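Local coordinates for protein V-type ATP synthase alpha chain (Nanoarchaeum equitans Kin4-M, PDB 5BN3) that forms the A subunit of a V-type ATP synthase, built around a P-loop nucleotide-binding domain that holds ADP in this structure, at residues A409-Y414 and I483-F488. Numbering follows the deposited sequence.
With ADP (adenosine-5'-diphosphate), chain C.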
loop_
_atom_site.group_PDB
_atom_site.type_symbol
_atom_site.label_atom_id
_atom_site.label_comp_id
_atom_site.label_asym_id
_atom_site.label_seq_id
_atom_site.Cartn_x
_atom_site.Cartn_y
_atom_site.Cartn_z
ATOM N N ALA A 409 -21.896 -15.996 -4.556
ATOM C CA ALA A 409 -22.498 -16.094 -3.228
ATOM C C ALA A 409 -23.518 -14.979 -3.009
ATOM O O ALA A 409 -24.584 -15.202 -2.432
ATOM C CB ALA A 409 -21.421 -16.050 -2.158
ATOM N N TYR A 410 -23.167 -13.782 -3.473
ATOM C CA TYR A 410 -24.032 -12.603 -3.435
ATOM C C TYR A 410 -25.439 -12.909 -3.948
ATOM O O TYR A 410 -26.434 -12.548 -3.313
ATOM C CB TYR A 410 -23.384 -11.495 -4.278
ATOM C CG TYR A 410 -24.078 -10.152 -4.273
ATOM C CD1 TYR A 410 -23.880 -9.248 -3.236
ATOM C CD2 TYR A 410 -24.895 -9.766 -5.329
ATOM C CE1 TYR A 410 -24.499 -8.009 -3.238
ATOM C CE2 TYR A 410 -25.515 -8.528 -5.340
ATOM C CZ TYR A 410 -25.314 -7.657 -4.291
ATOM O OH TYR A 410 -25.931 -6.427 -4.295
ATOM N N LYS A 411 -25.518 -13.588 -5.088
ATOM C CA LYS A 411 -26.809 -13.906 -5.694
ATOM C C LYS A 411 -27.281 -15.323 -5.373
ATOM O O LYS A 411 -28.144 -15.871 -6.063
ATOM C CB LYS A 411 -26.764 -13.681 -7.207
ATOM C CG LYS A 411 -25.791 -14.574 -7.958
ATOM C CD LYS A 411 -25.709 -14.152 -9.420
ATOM C CE LYS A 411 -24.967 -15.183 -10.261
ATOM N NZ LYS A 411 -24.873 -14.777 -11.696
ATOM N N ARG A 412 -26.710 -15.905 -4.322
ATOM C CA ARG A 412 -27.125 -17.218 -3.817
ATOM C C ARG A 412 -26.940 -18.360 -4.822
ATOM O O ARG A 412 -27.748 -19.289 -4.894
ATOM C CB ARG A 412 -28.560 -17.174 -3.268
ATOM C CG ARG A 412 -28.657 -16.701 -1.810
ATOM C CD ARG A 412 -28.074 -15.314 -1.606
ATOM N NE ARG A 412 -28.126 -14.883 -0.211
ATOM C CZ ARG A 412 -27.689 -13.703 0.218
ATOM N NH1 ARG A 412 -27.167 -12.839 -0.638
ATOM N NH2 ARG A 412 -27.772 -13.388 1.502
ATOM N N HIS A 413 -25.852 -18.282 -5.579
ATOM C CA HIS A 413 -25.408 -19.367 -6.442
ATOM C C HIS A 413 -24.416 -20.217 -5.648
ATOM O O HIS A 413 -23.246 -19.847 -5.504
ATOM C CB HIS A 413 -24.754 -18.767 -7.692
ATOM C CG HIS A 413 -24.090 -19.762 -8.593
ATOM N ND1 HIS A 413 -24.405 -19.870 -9.937
ATOM C CD2 HIS A 413 -23.092 -20.650 -8.378
ATOM C CE1 HIS A 413 -23.653 -20.795 -10.490
ATOM N NE2 HIS A 413 -22.843 -21.290 -9.567
ATOM N N TYR A 414 -24.889 -21.346 -5.121
ATOM C CA TYR A 414 -24.044 -22.251 -4.346
ATOM C C TYR A 414 -24.000 -23.637 -4.989
ATOM O O TYR A 414 -25.019 -24.121 -5.476
ATOM C CB TYR A 414 -24.554 -22.398 -2.910
ATOM C CG TYR A 414 -24.776 -21.117 -2.140
ATOM C CD1 TYR A 414 -23.708 -20.328 -1.726
ATOM C CD2 TYR A 414 -26.055 -20.723 -1.787
ATOM C CE1 TYR A 414 -23.921 -19.162 -1.003
ATOM C CE2 TYR A 414 -26.275 -19.567 -1.069
ATOM C CZ TYR A 414 -25.208 -18.792 -0.680
ATOM O OH TYR A 414 -25.434 -17.641 0.037
ATOM N N ILE A 483 -28.604 -22.464 -18.130
ATOM C CA ILE A 483 -29.012 -23.841 -17.869
ATOM C C ILE A 483 -27.927 -24.612 -17.117
ATOM O O ILE A 483 -28.214 -25.347 -16.171
ATOM C CB ILE A 483 -29.346 -24.582 -19.182
ATOM C CG1 ILE A 483 -30.532 -23.915 -19.885
ATOM C CG2 ILE A 483 -29.667 -26.041 -18.913
ATOM C CD1 ILE A 483 -30.902 -24.570 -21.199
ATOM N N ILE A 484 -26.681 -24.440 -17.547
ATOM C CA ILE A 484 -25.549 -25.096 -16.903
ATOM C C ILE A 484 -25.358 -24.576 -15.477
ATOM O O ILE A 484 -25.135 -25.357 -14.549
ATOM C CB ILE A 484 -24.255 -24.901 -17.729
ATOM C CG1 ILE A 484 -24.369 -25.639 -19.068
ATOM C CG2 ILE A 484 -23.041 -25.396 -16.958
ATOM C CD1 ILE A 484 -23.361 -25.196 -20.112
ATOM N N ARG A 485 -25.459 -23.261 -15.303
ATOM C CA ARG A 485 -25.303 -22.650 -13.985
ATOM C C ARG A 485 -26.429 -23.026 -13.024
ATOM O O ARG A 485 -26.169 -23.467 -11.905
ATOM C CB ARG A 485 -25.189 -21.125 -14.104
ATOM C CG ARG A 485 -23.838 -20.640 -14.623
ATOM C CD ARG A 485 -23.741 -19.117 -14.648
ATOM N NE ARG A 485 -24.529 -18.516 -15.722
ATOM C CZ ARG A 485 -25.726 -17.964 -15.555
ATOM N NH1 ARG A 485 -26.280 -17.930 -14.351
ATOM N NH2 ARG A 485 -26.370 -17.443 -16.589
ATOM N N GLU A 486 -27.675 -22.865 -13.461
ATOM C CA GLU A 486 -28.827 -23.088 -12.584
ATOM C C GLU A 486 -29.255 -24.550 -12.477
ATOM O O GLU A 486 -29.910 -24.936 -11.510
ATOM C CB GLU A 486 -30.022 -22.226 -13.025
ATOM C CG GLU A 486 -29.817 -20.725 -12.857
ATOM C CD GLU A 486 -31.041 -19.915 -13.256
ATOM O OE1 GLU A 486 -32.053 -20.520 -13.670
ATOM O OE2 GLU A 486 -30.990 -18.671 -13.155
ATOM N N GLY A 487 -28.891 -25.362 -13.466
ATOM C CA GLY A 487 -29.328 -26.747 -13.497
ATOM C C GLY A 487 -28.255 -27.780 -13.206
ATOM O O GLY A 487 -28.571 -28.927 -12.895
ATOM N N PHE A 488 -26.989 -27.380 -13.298
ATOM C CA PHE A 488 -25.886 -28.319 -13.111
ATOM C C PHE A 488 -24.892 -27.885 -12.029
ATOM O O PHE A 488 -24.617 -28.635 -11.092
ATOM C CB PHE A 488 -25.155 -28.545 -14.436
ATOM C CG PHE A 488 -24.081 -29.586 -14.366
ATOM C CD1 PHE A 488 -24.409 -30.931 -14.320
ATOM C CD2 PHE A 488 -22.743 -29.223 -14.352
ATOM C CE1 PHE A 488 -23.423 -31.896 -14.256
ATOM C CE2 PHE A 488 -21.752 -30.183 -14.288
ATOM C CZ PHE A 488 -22.092 -31.522 -14.240
HETATM P PB ADP C . -18.033 -19.592 4.965
HETATM O O1B ADP C . -17.286 -19.451 3.664
HETATM O O2B ADP C . -17.705 -20.835 5.744
HETATM O O3B ADP C . -18.058 -18.326 5.782
HETATM P PA ADP C . -20.579 -20.936 4.957
HETATM O O1A ADP C . -20.080 -22.288 4.541
HETATM O O2A ADP C . -20.932 -20.680 6.400
HETATM O O3A ADP C . -19.551 -19.799 4.450
HETATM O "O5'" ADP C . -21.868 -20.594 4.055
HETATM C "C5'" ADP C . -22.437 -19.286 4.094
HETATM C "C4'" ADP C . -23.923 -19.352 3.759
HETATM O "O4'" ADP C . -24.112 -19.859 2.431
HETATM C "C3'" ADP C . -24.629 -20.286 4.724
HETATM O "O3'" ADP C . -25.735 -19.602 5.321
HETATM C "C2'" ADP C . -25.108 -21.441 3.871
HETATM O "O2'" ADP C . -26.439 -21.827 4.215
HETATM C "C1'" ADP C . -25.047 -20.937 2.440
HETATM N N9 ADP C . -24.588 -22.027 1.546
HETATM C C8 ADP C . -23.311 -22.315 1.234
HETATM N N7 ADP C . -23.243 -23.377 0.392
HETATM C C5 ADP C . -24.503 -23.784 0.149
HETATM C C6 ADP C . -25.143 -24.851 -0.655
HETATM N N6 ADP C . -24.401 -25.717 -1.393
HETATM N N1 ADP C . -26.493 -24.920 -0.628
HETATM C C2 ADP C . -27.240 -24.065 0.098
HETATM N N3 ADP C . -26.725 -23.076 0.850
HETATM C C4 ADP C . -25.386 -22.889 0.912
HETATM O O HOH W 1 -25.446 -18.023 -11.665
#
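The His413 imidazole meets the helix 472-489 with its edge: Arg485 CB lies in the ring plane, 3.9 Å from His413 CE1, and the Arg485 carbonyl O approaches the ring obliquely, also nearest CE1. Next in the chain, Tyr414 turns to the ligand pocket: one face of its ring takes the Arg412 carbonyl carbon, offset toward the rim, and over the centre of the opposite face sits ADP N9, 3.6 Å above the plane. The contact is a small junction between the nucleotide-binding domain and the helical C-terminal domain, made just where a Schellman motif ends the helix 406-410, with Arg412 at positive phi as its C-prime residue. The Arg485 guanidinium is turned only 29° from the imidazole plane, and one water joins the two groups, 2.7 Å from His413 ND1 and accepting from Arg485 NH1 at 2.8 Å. No direct hydrogen bond links the segments. CG of His413 stands anti to the backbone N (chi1 173°), which carries the ring out to the helix, while Arg485 bends at chi3 and sends NH2 to a salt bridge with Glu455. Lys411 NZ comes within 4.4 Å of Arg485 NH1, a proximity of like charges that Glu455 probably eases. The backbone of Tyr414 is hydrogen-bonded to the backbone of Gln491, also of the pocket, and Tyr414 CB reaches ADP C5 at 3.4 Å.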